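Local coordinates for protein pilin (Streptococcus pyogenes serotype M1, PDB 3GLD) that forms the shaft of the cell-wall-linked pilus as covalently joined, stacked subunits, which the bacterium requires for adhesion to host cells, aggregation and biofilm formation, at residues D26-N31 against S156-T161; A32-T37 against N72-G77; S194-I199 against Q211-I216; T233-G238 against E277-K282. The protein carries 2 engineered substitutions. All blocks are in the same frame, centred on the assembly; numbering follows the deposited sequence.

Interaction 1. Residues D26-N31 against S156-T161; sequences DLVNSN and SLDSTT
Strand 18-27 of the N-terminal domain pairs in parallel with the first part of strand 151-169, the strand that runs on into the C-terminal domain, and the pairing ends here. Asp26 turns its carbonyl to the partner: Asp26 O accepts from Leu157 N at 2.7 Å, almost along its C=O axis, while its carboxylate lies on the face shared with Ser156. Leu27 points to the other face alongside Leu157, the two leucines running the same way with CD2 to CD2 at 3.8 Å; branched aliphatic chains suit this side, where Leu157 is buried and Ile34 also touches Leu27. Val28 closes the pairing, Val28 N donating to Leu157 O at 3.0 Å. Its CG2 lies near that same carbonyl and Ser156 OG, and CB and CG1 meet OD1 of Asp158. From Asn29 the two chains diverge, and two waters link them. One accepts from Asn29 N and donates to Leu157 O, also bonding Ser159 OG; the second links Asn29 ND2, Ser159 OG and Thr160 O. Asn29 suits the departure because its amide serves both ways: with CG anti to the backbone N (chi1 179°), Asn29 OD1 accepts from Asn31 N in an Asx turn, at 2.8 Å and from above the carbonyl plane.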
loop_
_atom_site.group_PDB
_atom_site.type_symbol
_atom_site.label_atom_id
_atom_site.label_comp_id
_atom_site.label_asym_id
_atom_site.label_seq_id
_atom_site.Cartn_x
_atom_site.Cartn_y
_atom_site.Cartn_z
ATOM N N ASP A 26 -6.427 2.134 -0.404
ATOM C CA ASP A 26 -7.272 0.980 -0.651
ATOM C C ASP A 26 -6.392 -0.274 -0.631
ATOM O O ASP A 26 -5.320 -0.269 -1.220
ATOM C CB ASP A 26 -7.946 1.118 -2.021
ATOM C CG ASP A 26 -9.440 0.908 -1.953
ATOM O OD1 ASP A 26 -10.116 1.615 -1.169
ATOM O OD2 ASP A 26 -9.948 0.032 -2.685
ATOM N N LEU A 27 -6.846 -1.327 0.047
ATOM C CA LEU A 27 -6.095 -2.583 0.140
ATOM C C LEU A 27 -6.730 -3.705 -0.685
ATOM O O LEU A 27 -7.898 -4.059 -0.478
ATOM C CB LEU A 27 -5.959 -3.015 1.608
ATOM C CG LEU A 27 -5.664 -1.940 2.673
ATOM C CD1 LEU A 27 -5.792 -2.523 4.075
ATOM C CD2 LEU A 27 -4.273 -1.335 2.476
ATOM N N VAL A 28 -5.964 -4.268 -1.616
ATOM C CA VAL A 28 -6.427 -5.456 -2.360
ATOM C C VAL A 28 -6.727 -6.623 -1.406
ATOM O O VAL A 28 -7.757 -7.309 -1.535
ATOM C CB VAL A 28 -5.420 -5.869 -3.451
ATOM C CG1 VAL A 28 -5.886 -7.152 -4.180
ATOM C CG2 VAL A 28 -5.260 -4.731 -4.456
ATOM N N ASN A 29 -5.837 -6.816 -0.435
ATOM C CA ASN A 29 -6.035 -7.789 0.630
ATOM C C ASN A 29 -6.250 -7.043 1.952
ATOM O O ASN A 29 -5.341 -6.371 2.415
ATOM C CB ASN A 29 -4.780 -8.665 0.734
ATOM C CG ASN A 29 -4.864 -9.714 1.843
ATOM O OD1 ASN A 29 -5.634 -9.588 2.797
ATOM N ND2 ASN A 29 -4.052 -10.776 1.707
ATOM N N SER A 30 -7.418 -7.193 2.571
ATOM C CA SER A 30 -7.754 -6.432 3.789
ATOM C C SER A 30 -6.777 -6.654 4.945
ATOM O O SER A 30 -6.643 -5.807 5.842
ATOM C CB SER A 30 -9.185 -6.738 4.239
ATOM O OG SER A 30 -9.355 -8.137 4.386
ATOM N N ASN A 31 -6.071 -7.776 4.916
ATOM C CA ASN A 31 -5.091 -8.096 5.948
ATOM C C ASN A 31 -3.690 -7.595 5.605
ATOM O O ASN A 31 -2.725 -7.953 6.265
ATOM C CB ASN A 31 -5.047 -9.609 6.175
ATOM C CG ASN A 31 -6.326 -10.149 6.786
ATOM O OD1 ASN A 31 -6.813 -9.634 7.794
ATOM N ND2 ASN A 31 -6.871 -11.207 6.184
ATOM N N SER A 156 -3.805 2.434 -4.335
ATOM C CA SER A 156 -4.130 1.018 -4.045
ATOM C C SER A 156 -2.874 0.246 -3.663
ATOM O O SER A 156 -1.863 0.293 -4.363
ATOM C CB SER A 156 -4.842 0.329 -5.219
ATOM O OG SER A 156 -5.348 -0.947 -4.805
ATOM N N LEU A 157 -2.929 -0.421 -2.518
ATOM C CA LEU A 157 -1.823 -1.263 -2.078
ATOM C C LEU A 157 -2.139 -2.713 -2.435
ATOM O O LEU A 157 -3.097 -3.308 -1.927
ATOM C CB LEU A 157 -1.605 -1.129 -0.570
ATOM C CG LEU A 157 -0.534 -2.034 0.032
ATOM C CD1 LEU A 157 0.871 -1.653 -0.429
ATOM C CD2 LEU A 157 -0.656 -1.989 1.566
ATOM N N ASP A 158 -1.336 -3.266 -3.328
ATOM C CA ASP A 158 -1.450 -4.690 -3.681
ATOM C C ASP A 158 -0.468 -5.494 -2.803
ATOM O O ASP A 158 0.470 -4.941 -2.230
ATOM C CB ASP A 158 -1.196 -4.901 -5.188
ATOM C CG ASP A 158 -1.695 -6.275 -5.703
ATOM O OD1 ASP A 158 -2.256 -7.083 -4.924
ATOM O OD2 ASP A 158 -1.527 -6.537 -6.904
ATOM N N SER A 159 -0.711 -6.789 -2.673
ATOM C CA SER A 159 0.221 -7.672 -1.973
ATOM C C SER A 159 0.094 -9.026 -2.638
ATOM O O SER A 159 -0.639 -9.162 -3.597
ATOM C CB SER A 159 -0.065 -7.710 -0.478
ATOM O OG SER A 159 -1.407 -8.046 -0.237
ATOM N N THR A 160 0.839 -10.019 -2.184
ATOM C CA THR A 160 0.874 -11.273 -2.923
ATOM C C THR A 160 0.781 -12.498 -1.998
ATOM O O THR A 160 0.510 -12.360 -0.803
ATOM C CB THR A 160 2.113 -11.316 -3.853
ATOM O OG1 THR A 160 2.020 -12.434 -4.744
ATOM C CG2 THR A 160 3.430 -11.359 -3.045
ATOM N N THR A 161 0.933 -13.699 -2.561
ATOM C CA THR A 161 0.963 -14.915 -1.751
ATOM C C THR A 161 2.174 -15.726 -2.124
ATOM O O THR A 161 2.645 -15.645 -3.276
ATOM C CB THR A 161 -0.273 -15.803 -1.961
ATOM O OG1 THR A 161 -0.331 -16.200 -3.340
ATOM C CG2 THR A 161 -1.562 -15.053 -1.571
HETATM O O HOH W 1 -3.266 -5.788 -0.544
HETATM O O HOH W 2 -2.126 -10.761 -0.564
#

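Interaction 2. Residues A32-T37 against N72-G77; sequences ALIPNT and NSDKGG
A direct hydrogen bond joins the loop 32-37 to the short 3-10 turn at 72-74: Asn72 ND2 donates to Ile34 O at 2.7 Å. The acceptor lies in the plane of the Asn72 amide and the donor in the plane of the Ile34 carbonyl. Asparagine suits this buried place because both ends of its amide are used: this bond, with those from Lys192 N to OD1 and from ND2 to Tyr190 O, holds the amide in one rotation. A water adds a second polar link, accepting from Ile34 N and donating to Asn72 O. Apolar contact centres on Ile34, which points at the turn; its CG1 lies 3.7 Å from Lys75 CA, and its CG2 meets Asp74 CB at 4.1 Å, the two side chains crossing at about a right angle. Lys75 is stretched out, all four torsions near anti, so that its methylenes pass along the Ala32 carbonyl, with Lys75 CE 3.6 Å from Ala32 O. Lys75 and Gly76 are the central residues of a type II turn from Asp74 to Gly77, Gly76 at backbone angles suited to glycine. The contact joins the loop between strands 18-27 and 37-45 to that between 65-70 and 80-86, with Leu157 of strand 151-169 packed against Ile34 and Pro35.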
loop_
_atom_site.group_PDB
_atom_site.type_symbol
_atom_site.label_atom_id
_atom_site.label_comp_id
_atom_site.label_asym_id
_atom_site.label_seq_id
_atom_site.Cartn_x
_atom_site.Cartn_y
_atom_site.Cartn_z
ATOM N N ALA A 32 -3.570 -6.763 4.571
ATOM C CA ALA A 32 -2.243 -6.306 4.129
ATOM C C ALA A 32 -1.487 -5.592 5.228
ATOM O O ALA A 32 -2.086 -4.858 6.018
ATOM C CB ALA A 32 -2.362 -5.394 2.906
ATOM N N LEU A 33 -0.173 -5.814 5.274
ATOM C CA LEU A 33 0.751 -4.960 6.013
ATOM C C LEU A 33 0.869 -3.584 5.340
ATOM O O LEU A 33 0.793 -3.490 4.102
ATOM C CB LEU A 33 2.133 -5.617 6.119
ATOM C CG LEU A 33 2.313 -6.800 7.098
ATOM C CD1 LEU A 33 1.605 -8.058 6.600
ATOM C CD2 LEU A 33 3.793 -7.069 7.292
ATOM N N ILE A 34 1.013 -2.532 6.153
ATOM C CA ILE A 34 1.041 -1.147 5.647
ATOM C C ILE A 34 2.502 -0.706 5.626
ATOM O O ILE A 34 3.164 -0.712 6.656
ATOM C CB ILE A 34 0.174 -0.168 6.539
ATOM C CG1 ILE A 34 -1.286 -0.648 6.653
ATOM C CG2 ILE A 34 0.255 1.283 6.054
ATOM C CD1 ILE A 34 -2.028 -0.837 5.308
ATOM N N PRO A 35 3.014 -0.326 4.446
ATOM C CA PRO A 35 4.428 0.062 4.327
ATOM C C PRO A 35 4.763 1.391 5.038
ATOM O O PRO A 35 3.909 2.268 5.120
ATOM C CB PRO A 35 4.627 0.191 2.806
ATOM C CG PRO A 35 3.249 0.486 2.277
ATOM C CD PRO A 35 2.298 -0.241 3.164
ATOM N N ASN A 36 5.987 1.505 5.546
ATOM C CA ASN A 36 6.527 2.768 6.042
ATOM C C ASN A 36 6.898 3.618 4.837
ATOM O O ASN A 36 7.908 3.363 4.195
ATOM C CB ASN A 36 7.809 2.576 6.865
ATOM C CG ASN A 36 7.670 1.584 7.987
ATOM O OD1 ASN A 36 8.566 0.762 8.187
ATOM N ND2 ASN A 36 6.583 1.660 8.742
ATOM N N THR A 37 6.083 4.622 4.532
ATOM C CA THR A 37 6.341 5.491 3.385
ATOM C C THR A 37 5.583 6.820 3.539
ATOM O O THR A 37 4.600 6.899 4.270
ATOM C CB THR A 37 5.880 4.825 2.060
ATOM O OG1 THR A 37 6.223 5.655 0.939
ATOM C CG2 THR A 37 4.363 4.604 2.055
ATOM N N ASN A 72 4.034 0.903 9.634
ATOM C CA ASN A 72 3.541 -0.462 9.896
ATOM C C ASN A 72 2.403 -0.463 10.925
ATOM O O ASN A 72 1.444 -1.229 10.798
ATOM C CB ASN A 72 4.686 -1.394 10.346
ATOM C CG ASN A 72 5.778 -1.575 9.274
ATOM O OD1 ASN A 72 6.922 -1.860 9.611
ATOM N ND2 ASN A 72 5.426 -1.408 7.989
ATOM N N SER A 73 2.503 0.417 11.928
ATOM C CA SER A 73 1.528 0.465 13.032
ATOM C C SER A 73 0.131 0.956 12.630
ATOM O O SER A 73 -0.828 0.818 13.393
ATOM C CB SER A 73 2.088 1.262 14.235
ATOM O OG SER A 73 2.254 2.637 13.896
ATOM N N ASP A 74 0.002 1.512 11.427
ATOM C CA ASP A 74 -1.315 1.874 10.894
ATOM C C ASP A 74 -2.188 0.676 10.564
ATOM O O ASP A 74 -3.418 0.806 10.492
ATOM C CB ASP A 74 -1.185 2.726 9.629
ATOM C CG ASP A 74 -0.630 4.094 9.906
ATOM O OD1 ASP A 74 -1.017 4.715 10.931
ATOM O OD2 ASP A 74 0.205 4.539 9.096
ATOM N N LYS A 75 -1.570 -0.485 10.339
ATOM C CA LYS A 75 -2.348 -1.691 10.072
ATOM C C LYS A 75 -3.495 -1.853 11.067
ATOM O O LYS A 75 -3.304 -1.696 12.274
ATOM C CB LYS A 75 -1.462 -2.949 10.061
ATOM C CG LYS A 75 -2.218 -4.187 9.615
ATOM C CD LYS A 75 -1.439 -5.465 9.866
ATOM C CE LYS A 75 -2.153 -6.633 9.203
ATOM N NZ LYS A 75 -1.739 -7.934 9.793
ATOM N N GLY A 76 -4.683 -2.151 10.537
ATOM C CA GLY A 76 -5.897 -2.327 11.341
ATOM C C GLY A 76 -6.755 -1.071 11.484
ATOM O O GLY A 76 -7.911 -1.155 11.925
ATOM N N GLY A 77 -6.199 0.087 11.115
ATOM C CA GLY A 77 -6.898 1.365 11.242
ATOM C C GLY A 77 -7.704 1.740 10.020
ATOM O O GLY A 77 -7.981 0.904 9.145
HETATM O O HOH W 3 1.676 -3.216 8.908
#

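Interaction 3. Residues S194-I199 against Q211-I216; sequences SEKVMI and QTEASI
A beta hairpin of the C-terminal domain, strands 196-202 and 210-215, brings these segments together as antiparallel neighbours. Val197 with Ala214 and Ile199 with Thr212 are hydrogen-bonded pairs, each closed by two backbone bonds, such as Val197 N to Ala214 O at 2.9 Å. Between and beyond them, Met198 with Glu213 and Lys196 with Ser215 are non-hydrogen-bonded pairs. Backbone bonding continues past the regular strands: Ile216 N gives to Glu195 O nearly along the C=O axis, and Ser194 N meets a lone pair of Ile216 O at 3.0 Å. The two faces differ in character. On the buried one, the small CB of Ala214 leaves room for the tip of Ile199, whose CD1 reaches it at 3.5 Å, and CG2 of Val197 touches it at 3.9 Å; Leu183, Leu185 and Tyr220 border these aliphatic chains. Thr212 carries its hydroxyl at the edge of this patch, where OG1 bonds Tyr220 OH and a water. On the more open face Lys196 folds back, bent at chi2 (-74°) and chi4 (-88°), so that Lys196 NZ gives a hydrogen bond to Ser215 OG at 3.0 Å and another to Ser194 O. A long flexible amine suits this position because it can bend over a neighbouring strand's hydroxyl. Glu213 OE1 stays 5.9 Å from Lys196 NZ, too far for a salt bridge, so any attraction is probably weak and long-range. One face mainly aliphatic and turned to the core, the other mainly polar, is consistent with a hairpin of a beta sandwich.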
loop_
_atom_site.group_PDB
_atom_site.type_symbol
_atom_site.label_atom_id
_atom_site.label_comp_id
_atom_site.label_asym_id
_atom_site.label_seq_id
_atom_site.Cartn_x
_atom_site.Cartn_y
_atom_site.Cartn_z
ATOM N N SER A 194 10.097 -8.185 12.865
ATOM C CA SER A 194 9.072 -8.532 13.852
ATOM C C SER A 194 7.634 -8.268 13.436
ATOM O O SER A 194 6.722 -8.754 14.107
ATOM C CB SER A 194 9.362 -7.900 15.225
ATOM O OG SER A 194 10.283 -8.710 15.928
ATOM N N GLU A 195 7.418 -7.511 12.346
ATOM C CA GLU A 195 6.099 -7.464 11.706
ATOM C C GLU A 195 5.638 -8.893 11.410
ATOM O O GLU A 195 6.440 -9.715 11.052
ATOM C CB GLU A 195 6.147 -6.668 10.400
ATOM C CG GLU A 195 6.122 -5.161 10.605
ATOM C CD GLU A 195 4.816 -4.692 11.231
ATOM O OE1 GLU A 195 3.752 -4.846 10.578
ATOM O OE2 GLU A 195 4.858 -4.170 12.378
ATOM N N LYS A 196 4.351 -9.171 11.569
ATOM C CA LYS A 196 3.786 -10.515 11.354
ATOM C C LYS A 196 3.121 -10.664 9.998
ATOM O O LYS A 196 2.455 -9.738 9.520
ATOM C CB LYS A 196 2.737 -10.860 12.431
ATOM C CG LYS A 196 3.223 -10.784 13.908
ATOM C CD LYS A 196 4.112 -11.923 14.304
ATOM C CE LYS A 196 4.428 -11.884 15.823
ATOM N NZ LYS A 196 5.639 -11.054 16.138
ATOM N N VAL A 197 3.287 -11.845 9.396
ATOM C CA VAL A 197 2.508 -12.243 8.231
ATOM C C VAL A 197 1.737 -13.526 8.527
ATOM O O VAL A 197 2.182 -14.371 9.341
ATOM C CB VAL A 197 3.368 -12.445 6.944
ATOM C CG1 VAL A 197 4.155 -11.176 6.619
ATOM C CG2 VAL A 197 4.281 -13.645 7.066
ATOM N N MET A 198 0.593 -13.666 7.869
ATOM C CA MET A 198 -0.309 -14.758 8.122
ATOM C C MET A 198 0.054 -15.953 7.245
ATOM O O MET A 198 0.295 -15.804 6.043
ATOM C CB MET A 198 -1.738 -14.352 7.829
ATOM C CG MET A 198 -2.209 -13.171 8.663
ATOM S SD MET A 198 -3.741 -12.474 8.029
ATOM C CE MET A 198 -4.973 -13.654 8.567
ATOM N N ILE A 199 0.056 -17.130 7.863
ATOM C CA ILE A 199 0.360 -18.382 7.178
ATOM C C ILE A 199 -0.766 -19.391 7.403
ATOM O O ILE A 199 -1.214 -19.574 8.547
ATOM C CB ILE A 199 1.720 -18.930 7.645
ATOM C CG1 ILE A 199 2.823 -17.986 7.152
ATOM C CG2 ILE A 199 1.961 -20.384 7.106
ATOM C CD1 ILE A 199 4.211 -18.372 7.537
ATOM N N GLN A 211 -4.085 -21.700 10.887
ATOM C CA GLN A 211 -3.423 -20.383 10.861
ATOM C C GLN A 211 -2.294 -20.252 11.876
ATOM O O GLN A 211 -2.460 -20.519 13.075
ATOM C CB GLN A 211 -4.411 -19.232 11.166
ATOM C CG GLN A 211 -5.669 -19.189 10.353
ATOM C CD GLN A 211 -5.431 -18.639 8.958
ATOM O OE1 GLN A 211 -4.476 -17.882 8.715
ATOM N NE2 GLN A 211 -6.300 -19.017 8.032
ATOM N N THR A 212 -1.167 -19.772 11.388
ATOM C CA THR A 212 -0.058 -19.383 12.216
ATOM C C THR A 212 0.396 -18.027 11.696
ATOM O O THR A 212 -0.139 -17.520 10.690
ATOM C CB THR A 212 1.126 -20.378 12.113
ATOM O OG1 THR A 212 1.359 -20.713 10.741
ATOM C CG2 THR A 212 0.839 -21.649 12.895
ATOM N N GLU A 213 1.392 -17.458 12.366
ATOM C CA GLU A 213 2.030 -16.228 11.922
ATOM C C GLU A 213 3.534 -16.424 11.876
ATOM O O GLU A 213 4.091 -17.202 12.648
ATOM C CB GLU A 213 1.679 -15.059 12.861
ATOM C CG GLU A 213 0.181 -14.694 12.889
ATOM C CD GLU A 213 -0.189 -13.694 14.011
ATOM O OE1 GLU A 213 0.488 -13.662 15.062
ATOM O OE2 GLU A 213 -1.186 -12.950 13.836
ATOM N N ALA A 214 4.178 -15.747 10.934
ATOM C CA ALA A 214 5.629 -15.682 10.844
ATOM C C ALA A 214 6.054 -14.245 11.097
ATOM O O ALA A 214 5.331 -13.311 10.747
ATOM C CB ALA A 214 6.095 -16.117 9.485
ATOM N N SER A 215 7.221 -14.077 11.695
ATOM C CA SER A 215 7.794 -12.762 11.961
ATOM C C SER A 215 8.881 -12.475 10.952
ATOM O O SER A 215 9.720 -13.325 10.679
ATOM C CB SER A 215 8.411 -12.712 13.356
ATOM O OG SER A 215 7.413 -12.715 14.354
ATOM N N ILE A 216 8.850 -11.272 10.385
ATOM C CA ILE A 216 9.881 -10.823 9.467
ATOM C C ILE A 216 11.234 -10.834 10.204
ATOM O O ILE A 216 11.332 -10.401 11.359
ATOM C CB ILE A 216 9.533 -9.415 8.876
ATOM C CG1 ILE A 216 8.235 -9.482 8.067
ATOM C CG2 ILE A 216 10.670 -8.900 8.002
ATOM C CD1 ILE A 216 7.791 -8.123 7.446
HETATM O O HOH W 4 12.140 -10.816 14.219
HETATM O O HOH W 5 -0.110 -22.536 9.535
#

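Interaction 4. Residues T233-G238 against E277-K282; sequences TNLPVG and ETSTDK
Ser279 holds the centre of this contact with both its side chain and its backbone. Its OG, in the crowded position between backbone N and carbonyl carbon (chi1 67°), donates to Pro236 O at 2.6 Å along a lone pair of that carbonyl. A short hydroxyl suits the buried site, since it reaches a backbone oxygen at close range. Ser279 O in turn accepts from Gly238 N at 2.9 Å, with the donor above the carbonyl plane. Beside these bonds, CD2 of Leu235 rests on Ser279 CB at 3.7 Å. Val237 sets CG2 3.8 Å from Thr280 O and CG1 near Ser279 O. These segments meet in the connection between strands 229-236 and 240-245, the latter pairing with strand 277-278 at the margin of a four-stranded antiparallel sheet in the C-terminal domain. The positive phi of Gly238 (86°) lets the chain turn just after its bond to Ser279, where a side chain would clash with the carbonyl of Val237. One shell further out, Val239 N bonds Ser279 OG and Asp240 holds the hydroxyl of Thr278. Leu235 also packs on Thr160 and Leu162 of strand 151-169. Past Ser279 the chain bends in an ST turn, Thr280 OG1 accepting from Lys282 N at 3.2 Å.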
loop_
_atom_site.group_PDB
_atom_site.type_symbol
_atom_site.label_atom_id
_atom_site.label_comp_id
_atom_site.label_asym_id
_atom_site.label_seq_id
_atom_site.Cartn_x
_atom_site.Cartn_y
_atom_site.Cartn_z
ATOM N N THR A 233 -0.433 -15.746 3.209
ATOM C CA THR A 233 -1.593 -15.161 2.528
ATOM C C THR A 233 -1.546 -13.635 2.351
ATOM O O THR A 233 -2.317 -13.088 1.562
ATOM C CB THR A 233 -2.917 -15.515 3.241
ATOM O OG1 THR A 233 -2.923 -14.943 4.560
ATOM C CG2 THR A 233 -3.067 -17.002 3.349
ATOM N N ASN A 234 -0.661 -12.962 3.079
ATOM C CA ASN A 234 -0.512 -11.491 2.957
ATOM C C ASN A 234 0.951 -11.062 2.834
ATOM O O ASN A 234 1.393 -10.139 3.497
ATOM C CB ASN A 234 -1.228 -10.762 4.105
ATOM C CG ASN A 234 -0.656 -11.084 5.482
ATOM O OD1 ASN A 234 0.080 -12.051 5.654
ATOM N ND2 ASN A 234 -1.001 -10.250 6.482
ATOM N N LEU A 235 1.724 -11.777 2.017
ATOM C CA LEU A 235 3.121 -11.416 1.779
ATOM C C LEU A 235 3.193 -10.064 1.059
ATOM O O LEU A 235 2.629 -9.913 -0.015
ATOM C CB LEU A 235 3.798 -12.485 0.918
ATOM C CG LEU A 235 5.288 -12.312 0.599
ATOM C CD1 LEU A 235 6.121 -12.385 1.852
ATOM C CD2 LEU A 235 5.724 -13.380 -0.396
ATOM N N PRO A 236 3.888 -9.074 1.649
ATOM C CA PRO A 236 3.965 -7.839 0.875
ATOM C C PRO A 236 4.835 -7.940 -0.379
ATOM O O PRO A 236 5.760 -8.764 -0.451
ATOM C CB PRO A 236 4.551 -6.819 1.867
ATOM C CG PRO A 236 4.439 -7.455 3.230
ATOM C CD PRO A 236 4.467 -8.937 2.998
ATOM N N VAL A 237 4.545 -7.077 -1.358
ATOM C CA VAL A 237 5.395 -6.929 -2.535
ATOM C C VAL A 237 6.738 -6.301 -2.158
ATOM O O VAL A 237 6.802 -5.420 -1.289
ATOM C CB VAL A 237 4.699 -6.044 -3.624
ATOM C CG1 VAL A 237 5.591 -5.908 -4.867
ATOM C CG2 VAL A 237 3.366 -6.641 -4.039
ATOM N N GLY A 238 7.808 -6.741 -2.815
ATOM C CA GLY A 238 9.144 -6.190 -2.579
ATOM C C GLY A 238 9.948 -6.806 -1.434
ATOM O O GLY A 238 10.991 -6.272 -1.051
ATOM N N GLU A 277 14.665 -15.019 -3.194
ATOM C CA GLU A 277 13.646 -14.519 -4.094
ATOM C C GLU A 277 13.179 -13.178 -3.563
ATOM O O GLU A 277 13.242 -12.944 -2.353
ATOM C CB GLU A 277 12.447 -15.462 -4.132
ATOM C CG GLU A 277 12.614 -16.710 -4.969
ATOM C CD GLU A 277 12.963 -16.424 -6.410
ATOM O OE1 GLU A 277 12.325 -15.558 -7.042
ATOM O OE2 GLU A 277 13.879 -17.086 -6.926
ATOM N N THR A 278 12.706 -12.321 -4.470
ATOM C CA THR A 278 12.053 -11.052 -4.130
ATOM C C THR A 278 10.606 -11.099 -4.584
ATOM O O THR A 278 10.323 -11.368 -5.749
ATOM C CB THR A 278 12.770 -9.864 -4.782
ATOM O OG1 THR A 278 14.091 -9.782 -4.247
ATOM C CG2 THR A 278 12.042 -8.555 -4.506
ATOM N N SER A 279 9.684 -10.859 -3.659
ATOM C CA SER A 279 8.269 -11.001 -3.978
ATOM C C SER A 279 7.811 -9.901 -4.935
ATOM O O SER A 279 8.238 -8.748 -4.817
ATOM C CB SER A 279 7.418 -11.009 -2.718
ATOM O OG SER A 279 7.455 -9.763 -2.075
ATOM N N THR A 280 6.978 -10.286 -5.900
ATOM C CA THR A 280 6.386 -9.344 -6.847
ATOM C C THR A 280 4.875 -9.348 -6.648
ATOM O O THR A 280 4.376 -9.906 -5.673
ATOM C CB THR A 280 6.717 -9.719 -8.317
ATOM O OG1 THR A 280 6.021 -10.924 -8.650
ATOM C CG2 THR A 280 8.203 -9.920 -8.507
ATOM N N ASP A 281 4.141 -8.712 -7.552
ATOM C CA ASP A 281 2.695 -8.714 -7.461
ATOM C C ASP A 281 2.063 -10.037 -7.920
ATOM O O ASP A 281 0.858 -10.230 -7.785
ATOM C CB ASP A 281 2.099 -7.514 -8.216
ATOM C CG ASP A 281 2.352 -7.574 -9.710
ATOM O OD1 ASP A 281 3.320 -8.230 -10.166
ATOM O OD2 ASP A 281 1.575 -6.944 -10.448
ATOM N N LYS A 282 2.873 -10.940 -8.452
ATOM C CA LYS A 282 2.396 -12.230 -8.926
ATOM C C LYS A 282 2.472 -13.301 -7.817
ATOM O O LYS A 282 3.491 -13.422 -7.136
ATOM C CB LYS A 282 3.254 -12.696 -10.102
ATOM C CG LYS A 282 3.297 -11.716 -11.287
ATOM C CD LYS A 282 1.963 -11.695 -12.025
ATOM C CE LYS A 282 2.029 -10.837 -13.302
ATOM N NZ LYS A 282 2.269 -9.413 -12.997
#

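From the N terminus, strand 18-27 leads into interaction 1, which closes a loop of 124 residues when strand 151-169 returns beside it. Interaction 2 nests inside that loop, joining two connections of the N-terminal domain. Strand 151-169 then carries the chain into the C-terminal domain, where interaction 3 closes a short hairpin and interaction 4 a loop of 38 residues; these follow in series and no contacts cross. The four meet at the junction of the domains. Asn234 of interaction 4 reaches Asn31 O of interaction 1 and Met198 N of interaction 3, Thr160 N meets Leu235 O, and Leu33 of interaction 2 packs against Glu195, Val197 and Pro236.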